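Local structure of exosome complex component Rrp42 (Pyrococcus abyssi, 2PO1) at residues Val62-Ile66 against Ala159-Leu164; Thr85-Leu89 against Arg105-Ala110; Val112-Gly116 against Ser235-Lys239. The protein is probably a non-catalytic subunit of the archaeal exosome, an RNA-degrading complex, in which it contributes to structuring the active site of its partner Rrp41. All coordinates share one frame; numbering follows the deposited sequence.

Contact 1: Val62-Ile66 against Ala159-Leu164; sequences VLVGI and AAIAAL
In the RNase PH-like fold of this chain, Val-62, Val-64 and Ile-66 line the face of strand 60-71 that packs on helix 152-166, where they meet Ala-159, Ala-163 and Leu-164. The two short axes approach to 7.7 Å at a crossing angle of -37°. Val-64 sits centrally and straddles one turn of the helix: its CG2 presses on Ala-159 CB at 3.4 Å, a snug fit for two methyl carbons, while its CG1, anti to the backbone N (chi1 171°), reaches Ala-163 CB at 3.7 Å. Val-62 CG2 touches the same Ala-159 CB at 3.6 Å, so two valine branches share one methyl. Ile-66 carries the packing onward; its CG1 lies 3.6 Å from Ala-163 CB and its CD1 3.7 Å from Leu-164 CD2, the two side chains crossing at about a right angle. No hydrogen bond joins the segments, and every touching residue is buried. Val-55 and Ala-53 of strand 51-57 meet the same helix, and Ile-113 and Ile-117 of helix 104-118 pack against Ala-160. Such helix-on-sheet packing, alanines on beta-branched residues, belongs to the core of the RNase PH domain, of the S5 clan.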
# COMPACT_ATOMS: atom_id res chain seq x y z
N VAL C 62 9.15 -13.76 22.73
CA VAL C 62 9.35 -12.70 21.80
C VAL C 62 10.85 -12.45 21.64
O VAL C 62 11.60 -12.58 22.59
CB VAL C 62 8.60 -11.43 22.20
CG1 VAL C 62 7.41 -11.71 23.08
CG2 VAL C 62 9.49 -10.47 22.75
N LEU C 63 11.28 -12.20 20.41
CA LEU C 63 12.67 -11.89 20.15
C LEU C 63 12.73 -10.46 19.81
O LEU C 63 11.96 -9.99 18.91
CB LEU C 63 13.07 -12.54 18.84
CG LEU C 63 14.39 -13.25 18.67
CD1 LEU C 63 14.70 -13.57 17.15
CD2 LEU C 63 15.61 -12.67 19.51
N VAL C 64 13.70 -9.77 20.37
CA VAL C 64 13.94 -8.40 19.94
C VAL C 64 15.34 -8.29 19.48
O VAL C 64 16.28 -8.85 20.11
CB VAL C 64 13.70 -7.38 21.12
CG1 VAL C 64 14.17 -5.94 20.73
CG2 VAL C 64 12.30 -7.39 21.44
N GLY C 65 15.49 -7.63 18.35
CA GLY C 65 16.83 -7.38 17.81
C GLY C 65 17.04 -5.88 17.81
O GLY C 65 16.08 -5.13 17.58
N ILE C 66 18.26 -5.44 18.12
CA ILE C 66 18.62 -4.03 18.04
C ILE C 66 19.58 -3.90 16.93
O ILE C 66 20.54 -4.64 16.86
CB ILE C 66 19.32 -3.52 19.34
CG1 ILE C 66 18.44 -3.78 20.58
CG2 ILE C 66 19.73 -2.07 19.19
CD1 ILE C 66 17.11 -3.03 20.66
N ALA C 159 11.99 -7.84 26.73
CA ALA C 159 12.92 -8.13 25.63
C ALA C 159 13.57 -6.87 25.08
O ALA C 159 14.73 -6.90 24.74
CB ALA C 159 12.23 -8.87 24.52
N ALA C 160 12.81 -5.76 25.00
CA ALA C 160 13.30 -4.54 24.32
C ALA C 160 14.38 -3.95 25.17
O ALA C 160 15.49 -3.69 24.70
CB ALA C 160 12.17 -3.52 24.05
N ILE C 161 14.12 -3.80 26.47
CA ILE C 161 15.11 -3.18 27.29
C ILE C 161 16.29 -4.14 27.50
O ILE C 161 17.45 -3.69 27.63
CB ILE C 161 14.54 -2.63 28.64
CG1 ILE C 161 15.58 -1.71 29.30
CG2 ILE C 161 14.10 -3.74 29.52
CD1 ILE C 161 15.70 -0.36 28.49
N ALA C 162 16.02 -5.43 27.53
CA ALA C 162 17.13 -6.36 27.71
C ALA C 162 18.00 -6.34 26.46
O ALA C 162 19.21 -6.45 26.53
CB ALA C 162 16.63 -7.80 28.03
N ALA C 163 17.39 -6.17 25.28
CA ALA C 163 18.17 -6.19 24.04
C ALA C 163 19.02 -4.89 24.00
O ALA C 163 20.21 -4.91 23.66
CB ALA C 163 17.24 -6.29 22.85
N LEU C 164 18.44 -3.77 24.43
CA LEU C 164 19.17 -2.47 24.46
C LEU C 164 20.35 -2.52 25.43
O LEU C 164 21.46 -2.00 25.15
CB LEU C 164 18.16 -1.39 24.85
CG LEU C 164 17.24 -0.98 23.73
CD1 LEU C 164 16.20 -0.13 24.35
CD2 LEU C 164 18.04 -0.14 22.73

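Contact 2: Thr85-Leu89 against Arg105-Ala110; sequences TNVEL and RAIELA. With nucleotides of chain A.
Val-87 rests against the turn of helix formed by Ala-106, Leu-109 and Ala-110, and Leu-89 continues the row of strand side chains toward the start of segment 105-110. The axes run roughly antiparallel (144°) and come within 7.0 Å, consistent with the small alanines there. Val-87 CG2 is the central bump: with CG1 anti to the backbone N (chi1 166°), CG2 sits beside that N and lies 3.6 Å from Ala-110 N, with Leu-109 CB at its flank. Ala-106 CB enters the hollow between Val-87 and Leu-89, meeting Val-87 O at 3.5 Å and Leu-89 CD2 at 3.7 Å. Leu-89 forks over the helix. Its CD2 branch lies over the backbone at Ala-106 and touches Arg-105 CB, whereas CD1 meets Leu-109 CD1 at 3.9 Å, the two leucines crossing at about a right angle. At the other end Thr-85 CG2 reaches Ala-110 O at 3.5 Å. Water 1 spans the groove, accepting from Val-87 N and donating weakly to Ala-106 O. On the alternate side of the strand, Glu-88 OE2 accepts a well-bent hydrogen bond (136°) from N6 of adenosine A4 of chain A at 3.2 Å, and the same OE2 lies 2.9 Å from N1 of that base. Val-143 and Val-145 of the adjacent strand 135-147 flank Val-87 and Leu-89. Helix 104-118 lies beside helix 152-166 on one face of the sheet, Leu-89 and Leu-109 both touching Leu-152.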
# COMPACT_ATOMS: atom_id res chain seq x y z
N THR C 85 10.66 1.86 17.20
CA THR C 85 10.20 0.59 17.71
C THR C 85 9.17 0.05 16.81
O THR C 85 8.22 0.77 16.41
CB THR C 85 9.63 0.83 19.13
OG1 THR C 85 10.61 1.54 19.87
CG2 THR C 85 9.32 -0.47 19.83
N ASN C 86 9.40 -1.18 16.36
CA ASN C 86 8.45 -1.87 15.52
C ASN C 86 8.20 -3.21 16.09
O ASN C 86 9.13 -3.91 16.51
CB ASN C 86 8.93 -2.03 14.06
CG ASN C 86 7.85 -2.57 13.17
OD1 ASN C 86 7.95 -3.70 12.63
ND2 ASN C 86 6.82 -1.77 12.94
N VAL C 87 6.91 -3.60 16.10
CA VAL C 87 6.53 -4.95 16.57
C VAL C 87 5.91 -5.64 15.36
O VAL C 87 4.97 -5.12 14.76
CB VAL C 87 5.49 -4.82 17.63
CG1 VAL C 87 4.83 -6.17 17.90
CG2 VAL C 87 6.14 -4.24 18.92
N GLU C 88 6.48 -6.78 15.01
CA GLU C 88 5.93 -7.71 14.08
C GLU C 88 5.26 -8.85 14.84
O GLU C 88 5.87 -9.61 15.63
CB GLU C 88 7.03 -8.24 13.20
CG GLU C 88 7.71 -7.16 12.35
CD GLU C 88 6.77 -6.58 11.31
OE1 GLU C 88 6.53 -5.35 11.29
OE2 GLU C 88 6.21 -7.36 10.55
N LEU C 89 3.96 -8.90 14.65
CA LEU C 89 3.09 -9.99 15.16
C LEU C 89 3.11 -10.99 14.02
O LEU C 89 2.22 -11.00 13.19
CB LEU C 89 1.70 -9.42 15.40
CG LEU C 89 1.42 -8.99 16.84
CD1 LEU C 89 2.58 -8.74 17.79
CD2 LEU C 89 0.31 -7.96 17.01
N ARG C 105 -3.01 -3.84 17.06
CA ARG C 105 -2.38 -4.48 18.24
C ARG C 105 -0.91 -4.28 18.21
O ARG C 105 -0.32 -3.97 19.21
CB ARG C 105 -2.67 -5.99 18.33
CG ARG C 105 -4.14 -6.31 18.53
CD ARG C 105 -4.48 -7.78 18.19
NE ARG C 105 -4.09 -8.14 16.82
CZ ARG C 105 -4.06 -9.38 16.36
NH1 ARG C 105 -4.43 -10.38 17.16
NH2 ARG C 105 -3.67 -9.63 15.10
N ALA C 106 -0.29 -4.48 17.05
CA ALA C 106 1.15 -4.38 16.93
C ALA C 106 1.56 -2.93 17.16
O ALA C 106 2.58 -2.65 17.79
CB ALA C 106 1.59 -4.79 15.51
N ILE C 107 0.78 -2.01 16.62
CA ILE C 107 1.05 -0.62 16.70
C ILE C 107 0.94 -0.15 18.15
O ILE C 107 1.80 0.60 18.59
CB ILE C 107 0.11 0.17 15.81
CG1 ILE C 107 0.56 -0.06 14.36
CG2 ILE C 107 0.22 1.61 16.16
CD1 ILE C 107 -0.46 0.27 13.31
N GLU C 108 -0.05 -0.61 18.89
CA GLU C 108 -0.16 -0.17 20.27
C GLU C 108 0.96 -0.75 21.11
O GLU C 108 1.51 -0.07 21.96
CB GLU C 108 -1.53 -0.58 20.85
CG GLU C 108 -1.60 -0.47 22.39
CD GLU C 108 -2.93 -0.97 22.89
OE1 GLU C 108 -3.70 -0.17 23.44
OE2 GLU C 108 -3.27 -2.14 22.64
N LEU C 109 1.32 -2.02 20.88
CA LEU C 109 2.44 -2.64 21.59
C LEU C 109 3.69 -1.86 21.33
O LEU C 109 4.37 -1.51 22.23
CB LEU C 109 2.64 -4.07 21.06
CG LEU C 109 1.58 -5.06 21.57
CD1 LEU C 109 1.63 -6.37 20.78
CD2 LEU C 109 1.76 -5.35 23.07
N ALA C 110 3.99 -1.57 20.06
CA ALA C 110 5.21 -0.80 19.73
C ALA C 110 5.26 0.54 20.43
O ALA C 110 6.30 1.03 20.82
CB ALA C 110 5.30 -0.57 18.23
P A A 4 1.20 -6.61 1.25
OP1 A A 4 0.65 -7.52 0.22
OP2 A A 4 0.27 -5.74 2.03
O5' A A 4 2.25 -5.64 0.49
C5' A A 4 3.39 -5.03 1.13
C4' A A 4 3.08 -3.69 1.78
O4' A A 4 2.25 -3.85 2.98
C3' A A 4 4.32 -2.89 2.19
O3' A A 4 4.42 -1.69 1.41
C2' A A 4 4.12 -2.59 3.69
O2' A A 4 3.77 -1.22 3.89
C1' A A 4 3.01 -3.55 4.15
N9 A A 4 3.47 -4.82 4.80
C8 A A 4 3.37 -6.16 4.28
N7 A A 4 3.87 -7.12 5.03
C5 A A 4 4.34 -6.36 6.16
C6 A A 4 4.98 -6.77 7.35
N6 A A 4 5.23 -8.10 7.56
N1 A A 4 5.30 -5.75 8.29
C2 A A 4 5.03 -4.43 8.05
N3 A A 4 4.45 -3.92 6.96
C4 A A 4 4.11 -4.94 6.04
O HOH W 1 4.35 -2.17 15.27

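Contact 3: Val112-Gly116 against Ser235-Lys239; sequences VIDRG and SAVQK
Ser-235 OG donates a hydrogen bond of 2.9 Å to Gly-116 O, the polar link between helix 104-118 and strand 234-240. It arrives in the carbonyl plane on a lone pair, with a C=O...OG angle of 116°; chi1 of 55° turns the hydroxyl between the backbone N and the carbonyl carbon. Close by, Ala-236 CB packs on Gly-116 CA at 4.1 Å and Val-112 O at 4.0 Å. Farther along, Val-112 CG2 lies 3.6 Å from Gln-238 CD, against a side chain bent at chi2 (99°). Arg-115 NH1 comes to 2.8 Å from Gln-238 OE1, at the guanidinium edge, but the angle is too poor for a hydrogen bond. Outside this shell, Ser-235 and Ala-236 both face Thr-227 in a classic beta bulge, which directs both side chains to the helix. Glu-108 accepts from Gln-238 NE2. A neighbouring protein chain supplies a polar partner to Gln-238 OE1 and an acidic one, in a salt bridge, to Arg-115 NH2; the Arg-115 side chain also packs on an RNA phosphate. The Gly-116 carbonyl is thus satisfied within the chain, by Ser-235 and Ser-120 hydroxyls, whereas the close approach of Arg-115 to Gln-238 is probably a consequence of their outside bonds.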
# COMPACT_ATOMS: atom_id res chain seq x y z
N VAL C 112 3.54 1.74 23.05
CA VAL C 112 3.54 1.78 24.50
C VAL C 112 4.93 1.40 24.99
O VAL C 112 5.39 1.94 25.97
CB VAL C 112 2.56 0.77 25.05
CG1 VAL C 112 2.76 0.56 26.52
CG2 VAL C 112 1.15 1.16 24.70
N ILE C 113 5.59 0.47 24.30
CA ILE C 113 6.87 0.01 24.75
C ILE C 113 7.88 1.12 24.39
O ILE C 113 8.81 1.40 25.12
CB ILE C 113 7.28 -1.36 24.04
CG1 ILE C 113 6.49 -2.54 24.59
CG2 ILE C 113 8.76 -1.70 24.27
CD1 ILE C 113 6.29 -2.49 26.16
N ASP C 114 7.70 1.74 23.24
CA ASP C 114 8.58 2.80 22.86
C ASP C 114 8.47 3.89 23.90
O ASP C 114 9.48 4.46 24.31
CB ASP C 114 8.11 3.35 21.53
CG ASP C 114 8.98 4.45 21.02
OD1 ASP C 114 9.82 4.19 20.13
OD2 ASP C 114 8.77 5.59 21.49
N ARG C 115 7.24 4.20 24.29
CA ARG C 115 7.02 5.30 25.21
C ARG C 115 7.71 5.02 26.49
O ARG C 115 8.34 5.92 27.04
CB ARG C 115 5.55 5.55 25.44
CG ARG C 115 5.00 6.21 24.22
CD ARG C 115 3.75 6.94 24.58
NE ARG C 115 2.72 6.05 25.06
CZ ARG C 115 1.78 5.51 24.29
NH1 ARG C 115 0.87 4.75 24.84
NH2 ARG C 115 1.75 5.74 22.97
N GLY C 116 7.64 3.76 26.93
CA GLY C 116 8.25 3.37 28.23
C GLY C 116 9.72 3.68 28.23
O GLY C 116 10.28 4.08 29.24
N SER C 235 6.89 5.57 33.40
CA SER C 235 7.19 6.17 32.09
C SER C 235 6.13 5.84 31.07
O SER C 235 6.12 6.43 29.99
CB SER C 235 8.57 5.72 31.59
OG SER C 235 8.65 4.31 31.57
N ALA C 236 5.19 4.94 31.40
CA ALA C 236 4.02 4.75 30.54
C ALA C 236 2.94 4.05 31.29
O ALA C 236 3.19 3.22 32.19
CB ALA C 236 4.37 3.86 29.37
N VAL C 237 1.72 4.37 30.89
CA VAL C 237 0.54 3.65 31.36
C VAL C 237 -0.34 3.53 30.19
O VAL C 237 -0.44 4.47 29.42
CB VAL C 237 -0.22 4.43 32.44
CG1 VAL C 237 -1.53 3.68 32.85
CG2 VAL C 237 0.66 4.58 33.67
N GLN C 238 -0.98 2.37 30.07
CA GLN C 238 -1.90 2.12 29.02
C GLN C 238 -2.91 1.10 29.51
O GLN C 238 -2.64 -0.11 29.60
CB GLN C 238 -1.17 1.57 27.77
CG GLN C 238 -2.06 1.43 26.63
CD GLN C 238 -1.98 2.56 25.65
OE1 GLN C 238 -1.48 3.65 25.96
NE2 GLN C 238 -2.44 2.30 24.41
N LYS C 239 -4.09 1.61 29.82
CA LYS C 239 -5.28 0.77 29.86
C LYS C 239 -5.50 0.42 28.38
O LYS C 239 -5.50 1.33 27.52
CB LYS C 239 -6.45 1.56 30.40
CG LYS C 239 -7.69 0.71 30.59
CD LYS C 239 -8.59 0.77 29.38
CE LYS C 239 -9.88 -0.02 29.66
NZ LYS C 239 -10.89 0.28 28.60

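Helix 104-118 is the common element of two contacts: contact 2 uses its earlier part and contact 3 its later part, their centres 12 Å apart. Contacts 1 and 2 instead share the five-stranded mixed sheet, with centres 13 Å apart and no direct touch. Along the chain, contact 2 is nested inside the loop closed by contact 1, whereas contact 3 crosses contact 1. Contact 3 touches each of the others: Ile-113 CG2 packs on Ala-160 CB of contact 1 at 3.9 Å, and Asp-114 OD1 probably hydrogen-bonds Thr-85 OG1 of contact 2 at 2.8 Å. Helix 104-118 thus lies between the mixed sheet and strand 234-240, joining the two exoribonuclease family regions, and another chain's strand extends the latter's sheet across the interface.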